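Local coordinates for glucose-1-phosphate uridylyltransferase (PDB 2UX8) that catalyses the transfer of a uridylyl group from UTP to alpha-D-glucose 1-phosphate, forming UDP-glucose and releasing diphosphate, at the interface of chains A and B and the interface of chains A and C. Numbering follows the deposited sequence. Chains: chain A/B/C, Glucose-1-phosphate uridylyltransferase.

Contact 1: the interface of chains A and B. Residues chain A 84, 88, 91, 93; chain B 26, 29.
A:Lys93 and A:Met88 meet B:Thr26 and B:Leu29, two residues of the glycine-rich signature loop of the nucleotidyltransferases, in the two-fold A-B interface. Followed outward, the lysine has CB beside CB of A:Met88 in its own chain (4.1 Å) and CG near CB of A:Arg91, also at 4.1 Å. The chain is extended beyond CG, which carries CE to 4.2 Å from the hydroxyl OG1 of B:Thr26. At the tip, NZ donates a hydrogen bond of 2.9 Å to that OG1, the two side chains crossing nearly at right angles. OG1 sits between the backbone N and the carbonyl carbon of its own residue (chi1 69°), a setting that turns the hydroxyl to the lysine and leaves methyl CG2 toward A:Arg91, whose NH1 comes to 4.1 Å. With a methionine in place of A:Lys93, the B:Thr26 hydroxyl would probably lose this donor, and the cross-chain hydrogen bond with it. Chain A's apolar share comes from helix 82-89. A:Met88, bent at chi2 and chi3, and B:Leu29 reach toward each other tip to tip. A:Leu84, one helical turn earlier, flanks this pair more distantly. The thioether SD of A:Met88 lies 3.7 Å from methyl CD2 of B:Leu29.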
# COMPACT_ATOMS: atom_id res chain seq x y z
N LEU A 84 12.15 -8.48 -6.28
CA LEU A 84 12.37 -9.88 -6.00
C LEU A 84 13.13 -10.57 -7.12
O LEU A 84 14.14 -11.23 -6.89
CB LEU A 84 11.03 -10.58 -5.77
CG LEU A 84 11.08 -12.11 -5.70
CD1 LEU A 84 11.66 -12.53 -4.38
CD2 LEU A 84 9.70 -12.68 -5.86
N MET A 88 16.77 -12.41 -6.92
CA MET A 88 17.00 -13.80 -7.29
C MET A 88 18.09 -13.87 -8.34
O MET A 88 18.98 -14.71 -8.27
CB MET A 88 15.74 -14.42 -7.88
CG MET A 88 14.50 -14.20 -7.06
SD MET A 88 13.78 -15.76 -6.56
CE MET A 88 13.05 -16.31 -8.04
N ARG A 91 21.39 -13.84 -7.28
CA ARG A 91 21.74 -15.04 -6.53
C ARG A 91 21.72 -16.26 -7.42
O ARG A 91 21.71 -17.38 -6.94
CB ARG A 91 20.76 -15.26 -5.37
CG ARG A 91 20.69 -14.10 -4.39
CD ARG A 91 19.72 -14.34 -3.23
NE ARG A 91 19.77 -13.23 -2.28
CZ ARG A 91 19.00 -13.11 -1.20
NH1 ARG A 91 18.09 -14.03 -0.90
NH2 ARG A 91 19.14 -12.05 -0.41
N LYS A 93 19.49 -17.67 -8.71
CA LYS A 93 18.30 -18.48 -8.47
C LYS A 93 17.35 -18.36 -9.67
O LYS A 93 17.06 -17.26 -10.14
CB LYS A 93 17.57 -18.04 -7.19
CG LYS A 93 18.26 -18.45 -5.89
CD LYS A 93 17.45 -18.04 -4.66
CE LYS A 93 18.19 -18.35 -3.36
NZ LYS A 93 17.55 -17.75 -2.14
N THR B 26 12.41 -15.98 0.04
CA THR B 26 12.53 -16.67 -1.24
C THR B 26 12.30 -18.18 -1.21
O THR B 26 11.98 -18.78 -2.22
CB THR B 26 13.90 -16.46 -1.89
OG1 THR B 26 14.90 -17.15 -1.13
CG2 THR B 26 14.24 -14.97 -1.95
N LEU B 29 8.51 -19.23 -2.23
CA LEU B 29 7.88 -18.79 -3.49
C LEU B 29 7.13 -19.98 -4.05
O LEU B 29 7.53 -21.11 -3.84
CB LEU B 29 8.93 -18.32 -4.50
CG LEU B 29 9.43 -16.87 -4.51
CD1 LEU B 29 8.91 -16.07 -3.34
CD2 LEU B 29 10.92 -16.87 -4.47

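Contact 2: the interface of chains A and B. Residues chain A 76-77, 79, 81, 98, 101; chain B 30, 33-34.
The glycine-rich signature loop of the nucleotidyltransferase fold supplies B:Pro30, B:Lys33 and B:Ala34, which lie against the C-terminal end of helix 72-77 of chain A and the segments after it. B:Lys33 does most of the reaching: 67 Å² of its surface is hidden by the partner. Its CG lies between the backbone N and the carbonyl carbon (chi1 78°), and a bend at chi3 (-99°) steers the amine toward the main-chain oxygens of A:Asp79 and A:His77. NZ gives a hydrogen bond of 2.9 Å to the carbonyl O of A:Asp79, approaching almost end-on to the C=O (172° at the oxygen). A weak second bond of 3.2 Å goes to O of A:His77. The aliphatic stem is held by carbon contacts: CD packs 3.7 Å from CD2 of A:Leu98, and CE lies 3.8 Å from CB of A:Ala81. Methyl CG2 of A:Thr101 also adjoins the lysine, but its modelled approach to NZ is too short to be trusted. A leucine at B:Lys33 would probably leave the A:Asp79 and A:His77 carbonyls without this donor at the chain boundary. Within chain A, OG1 of A:Thr101, which also lies near CB of B:Pro30, donates a hydrogen bond of 2.8 Å to O of A:Leu98, from above the carbonyl plane. The imidazole of A:His77 runs across the lysine stem, and its CE1 meets O of B:Pro30 edge-on, in the ring plane, at 3.6 Å.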
# COMPACT_ATOMS: atom_id res chain seq x y z
N ASP A 76 -0.81 -7.56 -6.89
CA ASP A 76 0.64 -7.60 -7.00
C ASP A 76 1.15 -8.99 -7.31
O ASP A 76 2.13 -9.16 -8.03
CB ASP A 76 1.26 -7.09 -5.70
CG ASP A 76 1.10 -5.60 -5.54
OD1 ASP A 76 1.28 -4.88 -6.55
OD2 ASP A 76 0.81 -5.12 -4.42
N HIS A 77 0.47 -10.00 -6.78
CA HIS A 77 0.89 -11.36 -7.00
C HIS A 77 0.93 -11.73 -8.48
O HIS A 77 1.79 -12.50 -8.92
CB HIS A 77 -0.06 -12.32 -6.28
CG HIS A 77 0.32 -13.75 -6.45
ND1 HIS A 77 1.34 -14.33 -5.73
CD2 HIS A 77 -0.12 -14.69 -7.32
CE1 HIS A 77 1.51 -15.58 -6.14
NE2 HIS A 77 0.63 -15.82 -7.11
N ASP A 79 1.57 -9.76 -11.03
CA ASP A 79 2.30 -8.77 -11.78
C ASP A 79 3.77 -9.11 -11.59
O ASP A 79 4.09 -10.08 -10.91
CB ASP A 79 1.98 -7.38 -11.25
CG ASP A 79 2.39 -6.29 -12.21
OD1 ASP A 79 2.88 -6.60 -13.32
OD2 ASP A 79 2.23 -5.11 -11.84
N ALA A 81 7.20 -8.96 -9.92
CA ALA A 81 7.71 -8.60 -8.61
C ALA A 81 9.12 -8.12 -8.91
O ALA A 81 10.10 -8.85 -8.77
CB ALA A 81 7.74 -9.82 -7.70
N LEU A 98 8.37 -19.10 -10.39
CA LEU A 98 7.30 -18.14 -10.62
C LEU A 98 6.51 -18.37 -11.89
O LEU A 98 5.64 -17.58 -12.23
CB LEU A 98 7.87 -16.72 -10.68
CG LEU A 98 8.70 -16.18 -9.52
CD1 LEU A 98 9.15 -14.79 -9.85
CD2 LEU A 98 7.87 -16.17 -8.24
N THR A 101 2.75 -17.44 -12.63
CA THR A 101 2.44 -16.35 -11.71
C THR A 101 1.97 -15.12 -12.44
O THR A 101 1.26 -14.28 -11.88
CB THR A 101 3.68 -15.98 -10.90
OG1 THR A 101 3.99 -17.04 -9.99
CG2 THR A 101 3.46 -14.72 -10.14
N PRO B 30 6.02 -19.72 -4.78
CA PRO B 30 5.50 -18.39 -5.07
C PRO B 30 4.65 -17.71 -4.02
O PRO B 30 4.33 -16.53 -4.15
CB PRO B 30 4.66 -18.61 -6.32
CG PRO B 30 4.53 -20.10 -6.50
CD PRO B 30 5.11 -20.76 -5.29
N LYS B 33 5.76 -14.20 -2.93
CA LYS B 33 6.24 -13.20 -3.85
C LYS B 33 5.56 -11.87 -3.71
O LYS B 33 6.02 -10.88 -4.26
CB LYS B 33 6.23 -13.67 -5.30
CG LYS B 33 4.93 -13.67 -6.00
CD LYS B 33 5.11 -13.80 -7.50
CE LYS B 33 5.02 -12.45 -8.20
NZ LYS B 33 4.89 -12.55 -9.68
N ALA B 34 4.48 -11.82 -2.95
CA ALA B 34 3.78 -10.56 -2.72
C ALA B 34 3.20 -10.54 -1.31
O ALA B 34 2.53 -9.59 -0.91
CB ALA B 34 2.69 -10.39 -3.74

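Contact 3: the interface of chains A and B. Residues chain A 287-288, 291; chain B 268, 271-272.
A:Phe291 places CG opposite its backbone N (chi1 177°), while B:Gln272 turns CG away from its carbonyl carbon (chi1 -77°) and then runs extended; together these torsions lay the glutamine stem over the phenyl ring. The evidence is the position of B:Gln272 CG, which lies over one face, 3.8 Å from the ring centroid and displaced toward the rim, as a CH-pi contact. Its nearest ring atom is CG of A:Phe291, at 3.4 Å. CB of the glutamine follows the same face farther along, 3.8 Å from CD2 of A:Phe291. The terminal amide continues almost parallel to the ring, the two planes only 13° apart, with OE1 3.7 Å from CD1 of A:Phe291. The other end of the amide points back along helix 285-296: NE2 stands 3.4 Å from the carbonyl O of A:Ala287, near but not within hydrogen-bonding reach. Beside this pair, methyl CG2 of B:Ile271 meets both branches of A:Val288, lying 4.0 Å from its CG2, and these two side chains cross at about a right angle. B:Ala268, one turn before B:Gln272, faces A:Ala287 methyl to methyl, their CB atoms 4.3 Å apart, small groups that probably allow the helices to come near each other. The patch thus sets the last helix of chain A against helix 267-279 of chain B; with its two-fold twin, this reciprocal helix packing is likely to help hold the pair of subunits together.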
# COMPACT_ATOMS: atom_id res chain seq x y z
N ALA A 287 9.56 -36.46 5.23
CA ALA A 287 9.54 -35.80 6.53
C ALA A 287 8.13 -35.57 7.08
O ALA A 287 7.90 -35.73 8.28
CB ALA A 287 10.30 -34.48 6.46
N VAL A 288 7.20 -35.19 6.21
CA VAL A 288 5.83 -34.94 6.64
C VAL A 288 5.16 -36.21 7.15
O VAL A 288 4.56 -36.22 8.22
CB VAL A 288 4.98 -34.30 5.51
CG1 VAL A 288 3.51 -34.21 5.92
CG2 VAL A 288 5.50 -32.90 5.21
N PHE A 291 6.53 -37.39 10.48
CA PHE A 291 6.03 -36.57 11.57
C PHE A 291 4.58 -36.89 11.89
O PHE A 291 4.23 -37.12 13.04
CB PHE A 291 6.13 -35.09 11.21
CG PHE A 291 5.58 -34.18 12.24
CD1 PHE A 291 6.33 -33.83 13.35
CD2 PHE A 291 4.28 -33.68 12.13
CE1 PHE A 291 5.81 -33.00 14.33
CE2 PHE A 291 3.75 -32.85 13.10
CZ PHE A 291 4.52 -32.51 14.21
N ALA B 268 8.71 -28.16 4.99
CA ALA B 268 8.34 -29.31 5.82
C ALA B 268 8.00 -28.89 7.25
O ALA B 268 7.03 -29.36 7.82
CB ALA B 268 9.47 -30.33 5.84
N ILE B 271 4.57 -27.10 7.45
CA ILE B 271 3.46 -28.03 7.43
C ILE B 271 3.33 -28.80 8.75
O ILE B 271 2.22 -28.98 9.27
CB ILE B 271 3.59 -28.99 6.23
CG1 ILE B 271 3.09 -28.27 4.98
CG2 ILE B 271 2.80 -30.27 6.47
CD1 ILE B 271 3.63 -28.81 3.69
N GLN B 272 4.46 -29.22 9.30
CA GLN B 272 4.44 -29.95 10.56
C GLN B 272 3.87 -29.08 11.67
O GLN B 272 3.09 -29.55 12.48
CB GLN B 272 5.85 -30.43 10.90
CG GLN B 272 6.26 -31.64 10.10
CD GLN B 272 7.75 -31.90 10.17
OE1 GLN B 272 8.39 -31.59 11.17
NE2 GLN B 272 8.30 -32.48 9.11

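Contact 4: the interface of chains A and C. Residues chain A 112-114, 121, 124-125, 127; chain C 105-106.
C:Pro105 of this UDPGP type 2 nucleotidyltransferase inserts its ring between A:Gln114 on one side and A:Trp124 and A:Cys125 on the other, hiding 96 Å² of its surface in the two-fold A-C interface, which probably helps build the tetramer. The apolar contacts use different ring carbons. CG of the proline lies 3.8 Å from the amide carbon CD of A:Gln114, whose extended side chain crosses at about a right angle. CB turns to the opposite wall, 4.0 Å from the indole CZ3 of A:Trp124 and also near SG of A:Cys125. Chain A braces the wall: CD of A:Arg127 packs over one indole face, and the imidazole of A:His121 has CE3 of A:Trp124 over one of its own faces. There, SG of A:Cys125 makes a weak hydrogen bond to O of A:His121. Polar linkage across the boundary goes through water 1. The water is 2.7 Å from the main-chain O of A:Arg112 and 2.5 Å from N of C:Gly106; the latter hydrogen bond is nearly straight (171° at H) but too short to be read closely at this resolution. NH2 of A:Arg127 comes to 3.1 Å from O of C:Pro105, but its N-H groups point elsewhere. The backbones also approach: CA of C:Gly106 lies 3.6 Å from O of A:Cys125.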
# COMPACT_ATOMS: atom_id res chain seq x y z
N ARG A 112 -13.77 -3.45 -8.78
CA ARG A 112 -14.13 -3.39 -7.37
C ARG A 112 -15.62 -3.60 -7.15
O ARG A 112 -16.45 -2.95 -7.78
CB ARG A 112 -13.69 -2.05 -6.78
CG ARG A 112 -12.21 -1.81 -6.92
CD ARG A 112 -11.42 -2.60 -5.90
NE ARG A 112 -11.22 -1.80 -4.70
CZ ARG A 112 -10.08 -1.21 -4.37
NH1 ARG A 112 -9.00 -1.32 -5.13
NH2 ARG A 112 -10.04 -0.45 -3.27
N GLN A 113 -15.95 -4.51 -6.24
CA GLN A 113 -17.34 -4.82 -5.92
C GLN A 113 -17.99 -3.66 -5.18
O GLN A 113 -19.20 -3.47 -5.24
CB GLN A 113 -17.40 -6.08 -5.07
CG GLN A 113 -18.80 -6.54 -4.74
CD GLN A 113 -18.81 -7.61 -3.67
OE1 GLN A 113 -18.16 -7.45 -2.63
NE2 GLN A 113 -19.54 -8.70 -3.91
N GLN A 114 -17.17 -2.89 -4.47
CA GLN A 114 -17.64 -1.75 -3.70
C GLN A 114 -18.47 -2.09 -2.47
O GLN A 114 -18.16 -1.66 -1.37
CB GLN A 114 -18.44 -0.81 -4.60
CG GLN A 114 -17.58 0.04 -5.50
CD GLN A 114 -18.38 1.05 -6.29
OE1 GLN A 114 -19.32 1.65 -5.77
NE2 GLN A 114 -18.00 1.25 -7.54
N HIS A 121 -24.32 -10.67 -6.99
CA HIS A 121 -23.91 -9.29 -7.22
C HIS A 121 -22.47 -9.23 -7.71
O HIS A 121 -22.12 -8.41 -8.56
CB HIS A 121 -24.06 -8.47 -5.94
CG HIS A 121 -23.48 -7.09 -6.02
ND1 HIS A 121 -24.25 -5.96 -6.18
CD2 HIS A 121 -22.19 -6.66 -5.94
CE1 HIS A 121 -23.48 -4.89 -6.19
NE2 HIS A 121 -22.22 -5.29 -6.05
N TRP A 124 -22.30 -10.26 -11.22
CA TRP A 124 -22.95 -9.17 -11.95
C TRP A 124 -21.98 -8.05 -12.29
O TRP A 124 -22.11 -7.38 -13.32
CB TRP A 124 -24.10 -8.60 -11.12
CG TRP A 124 -24.69 -7.33 -11.68
CD1 TRP A 124 -25.54 -7.22 -12.74
CD2 TRP A 124 -24.44 -6.00 -11.21
NE1 TRP A 124 -25.84 -5.90 -12.96
CE2 TRP A 124 -25.18 -5.13 -12.04
CE3 TRP A 124 -23.67 -5.46 -10.18
CZ2 TRP A 124 -25.18 -3.74 -11.87
CZ3 TRP A 124 -23.66 -4.08 -10.00
CH2 TRP A 124 -24.41 -3.24 -10.84
N CYS A 125 -21.00 -7.83 -11.41
CA CYS A 125 -20.04 -6.76 -11.62
C CYS A 125 -19.15 -6.96 -12.85
O CYS A 125 -18.55 -6.01 -13.32
CB CYS A 125 -19.17 -6.60 -10.38
SG CYS A 125 -20.12 -6.20 -8.90
N ARG A 127 -20.31 -8.05 -15.73
CA ARG A 127 -21.20 -8.02 -16.89
C ARG A 127 -20.66 -7.41 -18.18
O ARG A 127 -20.80 -8.00 -19.24
CB ARG A 127 -22.51 -7.34 -16.53
CG ARG A 127 -22.37 -5.93 -16.01
CD ARG A 127 -23.66 -5.49 -15.34
NE ARG A 127 -23.40 -4.46 -14.34
CZ ARG A 127 -22.96 -3.24 -14.64
NH1 ARG A 127 -22.76 -2.91 -15.91
NH2 ARG A 127 -22.72 -2.37 -13.68
N PRO C 105 -20.55 -0.05 -9.61
CA PRO C 105 -19.67 -1.22 -9.56
C PRO C 105 -19.43 -1.78 -10.96
O PRO C 105 -20.38 -2.04 -11.70
CB PRO C 105 -20.43 -2.18 -8.67
CG PRO C 105 -21.06 -1.27 -7.68
CD PRO C 105 -21.58 -0.14 -8.56
N GLY C 106 -18.17 -1.97 -11.32
CA GLY C 106 -17.84 -2.52 -12.62
C GLY C 106 -17.53 -1.48 -13.67
O GLY C 106 -16.89 -1.78 -14.68
O HOH W 1 -16.21 -1.33 -9.91

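Contacts 1 and 2 are neighbours, their C-alpha centres about 11 Å apart, and both use the signature loop of chain B; B:Leu29 of contact 1 and B:Pro30 of contact 2 are joined by a cis peptide bond. Contact 3 stands about 23 Å from contact 1 and 25 Å from contact 2, giving the A-B interface a second foothold, of helix against helix. Contact 4 faces a different subunit, about 25 Å from contact 2 and 41 Å from contact 3. One chain therefore meets two partners through separate surfaces, consistent with the four-copy deposited assembly, and subunit pairing may influence the active-site loop.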